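Local coordinates for 3-hydroxyisobutyrate dehydrogenase (Thermus thermophilus, PDB 2CVZ), which probably catalyses the reversible NADP-dependent oxidation of 3-hydroxyisobutyrate to methylmalonate semialdehyde, a step of valine catabolism, at residues E211-Q216 with D272-L277; R265-D270 with L280-G285. One frame throughout, in Å; residues are numbered along the deposited sequence.

Contact 1: residues E211-Q216 with D272-L277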
loop_
_atom_site.group_PDB
_atom_site.type_symbol
_atom_site.label_atom_id
_atom_site.label_comp_id
_atom_site.label_asym_id
_atom_site.label_seq_id
_atom_site.Cartn_x
_atom_site.Cartn_y
_atom_site.Cartn_z
ATOM N N GLU C 211 0.641 19.431 14.407
ATOM C CA GLU C 211 0.837 20.558 15.313
ATOM C C GLU C 211 1.151 21.887 14.638
ATOM O O GLU C 211 0.571 22.914 14.990
ATOM C CB GLU C 211 1.974 20.263 16.298
ATOM C CG GLU C 211 1.819 19.010 17.136
ATOM C CD GLU C 211 3.048 18.730 17.989
ATOM O OE1 GLU C 211 4.153 18.583 17.419
ATOM O OE2 GLU C 211 2.911 18.656 19.229
ATOM N N ASN C 212 2.055 21.865 13.664
ATOM C CA ASN C 212 2.498 23.099 13.023
ATOM C C ASN C 212 2.284 23.311 11.531
ATOM O O ASN C 212 2.714 24.337 10.998
ATOM C CB ASN C 212 3.983 23.292 13.329
ATOM C CG ASN C 212 4.300 23.091 14.800
ATOM O OD1 ASN C 212 3.720 23.747 15.663
ATOM N ND2 ASN C 212 5.217 22.175 15.092
ATOM N N LEU C 213 1.641 22.369 10.851
ATOM C CA LEU C 213 1.419 22.531 9.417
ATOM C C LEU C 213 -0.045 22.554 9.010
ATOM O O LEU C 213 -0.505 23.498 8.372
ATOM C CB LEU C 213 2.140 21.427 8.637
ATOM C CG LEU C 213 3.671 21.420 8.667
ATOM C CD1 LEU C 213 4.195 20.248 7.843
ATOM C CD2 LEU C 213 4.201 22.728 8.105
ATOM N N ILE C 214 -0.780 21.510 9.383
ATOM C CA ILE C 214 -2.183 21.403 9.016
ATOM C C ILE C 214 -3.092 22.495 9.587
ATOM O O ILE C 214 -3.881 23.092 8.859
ATOM C CB ILE C 214 -2.732 20.008 9.390
ATOM C CG1 ILE C 214 -1.928 18.931 8.648
ATOM C CG2 ILE C 214 -4.204 19.906 9.025
ATOM C CD1 ILE C 214 -2.322 17.501 8.983
ATOM N N PRO C 215 -2.997 22.770 10.896
ATOM C CA PRO C 215 -3.865 23.812 11.454
ATOM C C PRO C 215 -3.623 25.182 10.828
ATOM O O PRO C 215 -4.566 25.903 10.506
ATOM C CB PRO C 215 -3.509 23.804 12.941
ATOM C CG PRO C 215 -3.047 22.405 13.186
ATOM C CD PRO C 215 -2.212 22.117 11.959
ATOM N N GLN C 216 -2.352 25.525 10.651
ATOM C CA GLN C 216 -1.960 26.819 10.106
ATOM C C GLN C 216 -2.100 26.995 8.593
ATOM O O GLN C 216 -2.342 28.107 8.120
ATOM C CB GLN C 216 -0.511 27.133 10.504
ATOM C CG GLN C 216 -0.247 27.148 12.010
ATOM C CD GLN C 216 -0.179 25.756 12.622
ATOM O OE1 GLN C 216 -0.278 24.746 11.921
ATOM N NE2 GLN C 216 0.001 25.699 13.941
ATOM N N ASP C 272 2.784 24.006 -2.894
ATOM C CA ASP C 272 3.471 23.803 -1.622
ATOM C C ASP C 272 3.299 22.340 -1.234
ATOM O O ASP C 272 2.286 21.723 -1.571
ATOM C CB ASP C 272 2.882 24.690 -0.525
ATOM C CG ASP C 272 3.601 24.519 0.799
ATOM O OD1 ASP C 272 4.778 24.925 0.889
ATOM O OD2 ASP C 272 2.995 23.972 1.743
ATOM N N HIS C 273 4.278 21.784 -0.526
ATOM C CA HIS C 273 4.199 20.382 -0.129
ATOM C C HIS C 273 2.920 20.049 0.635
ATOM O O HIS C 273 2.353 18.966 0.468
ATOM C CB HIS C 273 5.431 19.976 0.700
ATOM C CG HIS C 273 5.559 20.694 2.010
ATOM N ND1 HIS C 273 5.838 20.038 3.191
ATOM C CD2 HIS C 273 5.487 22.010 2.321
ATOM C CE1 HIS C 273 5.932 20.920 4.171
ATOM N NE2 HIS C 273 5.725 22.124 3.670
ATOM N N VAL C 274 2.456 20.976 1.466
ATOM C CA VAL C 274 1.245 20.737 2.240
ATOM C C VAL C 274 0.003 20.703 1.350
ATOM O O VAL C 274 -1.028 20.150 1.731
ATOM C CB VAL C 274 1.079 21.805 3.342
ATOM C CG1 VAL C 274 -0.210 21.570 4.120
ATOM C CG2 VAL C 274 2.275 21.751 4.285
ATOM N N GLU C 275 0.102 21.282 0.159
ATOM C CA GLU C 275 -1.032 21.275 -0.761
ATOM C C GLU C 275 -1.321 19.862 -1.259
ATOM O O GLU C 275 -2.325 19.624 -1.933
ATOM C CB GLU C 275 -0.774 22.215 -1.942
ATOM C CG GLU C 275 -1.027 23.677 -1.593
ATOM C CD GLU C 275 -0.918 24.597 -2.788
ATOM O OE1 GLU C 275 0.198 25.075 -3.074
ATOM O OE2 GLU C 275 -1.953 24.837 -3.443
ATOM N N ALA C 276 -0.445 18.921 -0.924
ATOM C CA ALA C 276 -0.661 17.539 -1.335
ATOM C C ALA C 276 -2.014 17.090 -0.787
ATOM O O ALA C 276 -2.702 16.269 -1.391
ATOM C CB ALA C 276 0.460 16.640 -0.801
ATOM N N LEU C 277 -2.402 17.649 0.358
ATOM C CA LEU C 277 -3.673 17.298 0.974
ATOM C C LEU C 277 -4.860 17.756 0.128
ATOM O O LEU C 277 -5.970 17.257 0.292
ATOM C CB LEU C 277 -3.762 17.881 2.393
ATOM C CG LEU C 277 -3.271 16.942 3.508
ATOM C CD1 LEU C 277 -1.861 16.481 3.215
ATOM C CD2 LEU C 277 -3.338 17.645 4.858
#

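Contact 2: residues R265-D270 with L280-G285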
loop_
_atom_site.group_PDB
_atom_site.type_symbol
_atom_site.label_atom_id
_atom_site.label_comp_id
_atom_site.label_asym_id
_atom_site.label_seq_id
_atom_site.Cartn_x
_atom_site.Cartn_y
_atom_site.Cartn_z
ATOM N N ARG C 265 1.901 15.046 -9.667
ATOM C CA ARG C 265 1.405 14.958 -11.034
ATOM C C ARG C 265 0.075 15.680 -11.196
ATOM O O ARG C 265 -0.224 16.207 -12.266
ATOM C CB ARG C 265 1.247 13.491 -11.437
ATOM C CG ARG C 265 2.516 12.671 -11.247
ATOM C CD ARG C 265 3.169 12.285 -12.561
ATOM N NE ARG C 265 4.468 11.650 -12.347
ATOM C CZ ARG C 265 5.194 11.080 -13.304
ATOM N NH1 ARG C 265 4.746 11.052 -14.550
ATOM N NH2 ARG C 265 6.385 10.570 -13.024
ATOM N N GLU C 266 -0.715 15.713 -10.128
ATOM C CA GLU C 266 -2.024 16.356 -10.166
ATOM C C GLU C 266 -2.019 17.850 -9.861
ATOM O O GLU C 266 -2.788 18.607 -10.457
ATOM C CB GLU C 266 -2.973 15.656 -9.190
ATOM C CG GLU C 266 -3.360 14.248 -9.610
ATOM C CD GLU C 266 -4.307 14.237 -10.794
ATOM O OE1 GLU C 266 -4.511 13.152 -11.382
ATOM O OE2 GLU C 266 -4.854 15.311 -11.129
ATOM N N LEU C 267 -1.153 18.273 -8.948
ATOM C CA LEU C 267 -1.098 19.676 -8.544
ATOM C C LEU C 267 0.087 20.466 -9.076
ATOM O O LEU C 267 0.088 21.699 -9.024
ATOM C CB LEU C 267 -1.104 19.763 -7.020
ATOM C CG LEU C 267 -2.221 19.008 -6.303
ATOM C CD1 LEU C 267 -1.975 19.060 -4.812
ATOM C CD2 LEU C 267 -3.575 19.615 -6.653
ATOM N N GLY C 268 1.097 19.765 -9.578
ATOM C CA GLY C 268 2.269 20.445 -10.095
ATOM C C GLY C 268 3.386 20.474 -9.068
ATOM O O GLY C 268 3.126 20.484 -7.863
ATOM N N PRO C 269 4.648 20.496 -9.515
ATOM C CA PRO C 269 5.801 20.521 -8.612
ATOM C C PRO C 269 5.973 21.818 -7.816
ATOM O O PRO C 269 6.593 21.816 -6.753
ATOM C CB PRO C 269 6.972 20.260 -9.554
ATOM C CG PRO C 269 6.521 20.933 -10.816
ATOM C CD PRO C 269 5.085 20.483 -10.922
ATOM N N ASP C 270 5.421 22.917 -8.322
ATOM C CA ASP C 270 5.556 24.200 -7.639
ATOM C C ASP C 270 4.509 24.510 -6.571
ATOM O O ASP C 270 4.549 25.571 -5.939
ATOM C CB ASP C 270 5.617 25.329 -8.669
ATOM C CG ASP C 270 6.879 25.269 -9.505
ATOM O OD1 ASP C 270 7.984 25.256 -8.914
ATOM O OD2 ASP C 270 6.772 25.231 -10.748
ATOM N N LEU C 280 -6.523 14.956 -1.545
ATOM C CA LEU C 280 -7.442 14.197 -0.708
ATOM C C LEU C 280 -8.773 14.935 -0.610
ATOM O O LEU C 280 -9.837 14.314 -0.577
ATOM C CB LEU C 280 -6.846 13.995 0.690
ATOM C CG LEU C 280 -5.599 13.109 0.744
ATOM C CD1 LEU C 280 -4.999 13.131 2.144
ATOM C CD2 LEU C 280 -5.977 11.685 0.338
ATOM N N GLU C 281 -8.713 16.262 -0.565
ATOM C CA GLU C 281 -9.929 17.068 -0.486
ATOM C C GLU C 281 -10.670 16.938 -1.808
ATOM O O GLU C 281 -11.901 16.905 -1.844
ATOM C CB GLU C 281 -9.587 18.533 -0.227
ATOM C CG GLU C 281 -8.810 18.765 1.056
ATOM C CD GLU C 281 -8.577 20.238 1.331
ATOM O OE1 GLU C 281 -8.159 20.957 0.397
ATOM O OE2 GLU C 281 -8.804 20.674 2.480
ATOM N N ARG C 282 -9.901 16.870 -2.891
ATOM C CA ARG C 282 -10.456 16.714 -4.231
ATOM C C ARG C 282 -11.288 15.437 -4.276
ATOM O O ARG C 282 -12.473 15.463 -4.609
ATOM C CB ARG C 282 -9.318 16.633 -5.258
ATOM C CG ARG C 282 -9.653 15.862 -6.530
ATOM C CD ARG C 282 -9.663 16.763 -7.747
ATOM N NE ARG C 282 -8.349 17.320 -8.061
ATOM C CZ ARG C 282 -7.404 16.692 -8.757
ATOM N NH1 ARG C 282 -7.612 15.468 -9.222
ATOM N NH2 ARG C 282 -6.252 17.301 -9.005
ATOM N N TRP C 283 -10.661 14.319 -3.930
ATOM C CA TRP C 283 -11.345 13.032 -3.938
ATOM C C TRP C 283 -12.493 12.983 -2.940
ATOM O O TRP C 283 -13.565 12.461 -3.241
ATOM C CB TRP C 283 -10.364 11.898 -3.623
ATOM C CG TRP C 283 -9.282 11.710 -4.636
ATOM C CD1 TRP C 283 -9.355 11.966 -5.977
ATOM C CD2 TRP C 283 -7.983 11.155 -4.404
ATOM N NE1 TRP C 283 -8.181 11.601 -6.595
ATOM C CE2 TRP C 283 -7.322 11.099 -5.652
ATOM C CE3 TRP C 283 -7.314 10.694 -3.262
ATOM C CZ2 TRP C 283 -6.024 10.602 -5.790
ATOM C CZ3 TRP C 283 -6.022 10.198 -3.401
ATOM C CH2 TRP C 283 -5.391 10.156 -4.657
ATOM N N GLY C 284 -12.264 13.529 -1.752
ATOM C CA GLY C 284 -13.285 13.515 -0.722
ATOM C C GLY C 284 -14.480 14.402 -1.003
ATOM O O GLY C 284 -15.560 14.168 -0.470
ATOM N N GLY C 285 -14.292 15.419 -1.839
ATOM C CA GLY C 285 -15.383 16.322 -2.155
ATOM C C GLY C 285 -15.718 17.216 -0.976
ATOM O O GLY C 285 -16.859 17.645 -0.809
#

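Contact 1: residues E211-Q216 with D272-L277
In the all-helical C-terminal part of this beta-hydroxyacid dehydrogenase, Leu213 and Ile214 pack against His273, Val274 and Leu277 in a small, mainly apolar interface. Leu213, at the junction between helices 208-212 and 214-219, has CG anti to its carbonyl carbon (chi1 -66°), and an extended chi2 carries CD1 on toward the other segment. Leu213 CD1 lies 4.1 Å from His273 CE1, approaching the imidazole obliquely, and 4.3 Å from Val274 CG2. The two neighbours on the far side also pack on each other, since Val274 CG2 sits over one face of the His273 ring, toward its rim. Ile214 reaches across with CG1, which comes within 4.2 Å of Leu277 CD2. Leu172 and Leu176 of the long helix 160-188 touch Leu213 and Ile214 respectively, and Leu176 also meets Leu277, so both segments pack on that helix.

The 3-10 segment 273-275 that presents His273 and Val274 starts from an Asx turn: Val274 N donates to Asp272 OD2 over 3.1 Å, meeting it from well above the carboxylate plane. Asp272 N in turn donates to Glu275 OE1 at 2.8 Å in a nearly straight bond (171°). A salt bridge to Arg217 further ties Asp272 to helix 214-219, while the His273 side chain comes to about 6 Å from the NADPH.

Contact 2: residues R265-D270 with L280-G285
Arg282 brings its guanidinium up to the side chain of Glu266, overlapping its CB and carboxylate. Arg282 NH2 carries the stronger bond, 3.2 Å to Glu266 OE2 with an N-H...O angle of 152°; Arg282 NH1 reaches Glu266 OE2 only weakly, at 3.4 Å. A single carboxylate oxygen therefore takes both terminal nitrogens, and the pair is not the coplanar bidentate salt bridge: the two flat groups are turned 72° apart. OE2 lies at the edge of the guanidinium, close to its plane, whereas NH2 comes to it from above the carboxylate plane. The Arg282 chain, bent at both chi2 and chi3 (65°), folds its head round to this oxygen, and Arg282 NH2 also passes 3.7 Å from Glu266 CB. Leu267 adds a looser van der Waals touch, its CD2 4.2 Å from Arg282 NH2.

The contact joins the C-terminal end of helix 251-267 to the last turn of helix 276-284, two consecutive helices of the C-terminal domain linked by a short connection. Gly268, with positive phi, ends the first helix, and Gly285 does the same for the second. Both charged groups have stronger partners across a subunit boundary: Glu266 pairs with Arg282 of the third subunit, and Arg282 with Glu266 of that subunit. Trp283 NE1 donates to Glu266 OE2 of the same neighbouring chain, and Arg265 NH1 to the carbonyl O of its Trp283.

Both contacts draw on helix 276-284, contact 1 at its start and contact 2 at its end, and their centres lie about 13 Å apart on the same side of the chain's centre. Contact 1 is a buried, mainly apolar interface, where polar groups serve to shape the turn leading into the helix. Contact 2 lies at the surface and is chiefly electrostatic, its charges shared with a neighbouring subunit of the tetramer. Leu267 of contact 2 connects them, its CD1 packing 4.0 Å from CA of Ala276, so that the end of helix 251-267 abuts the start of helix 276-284.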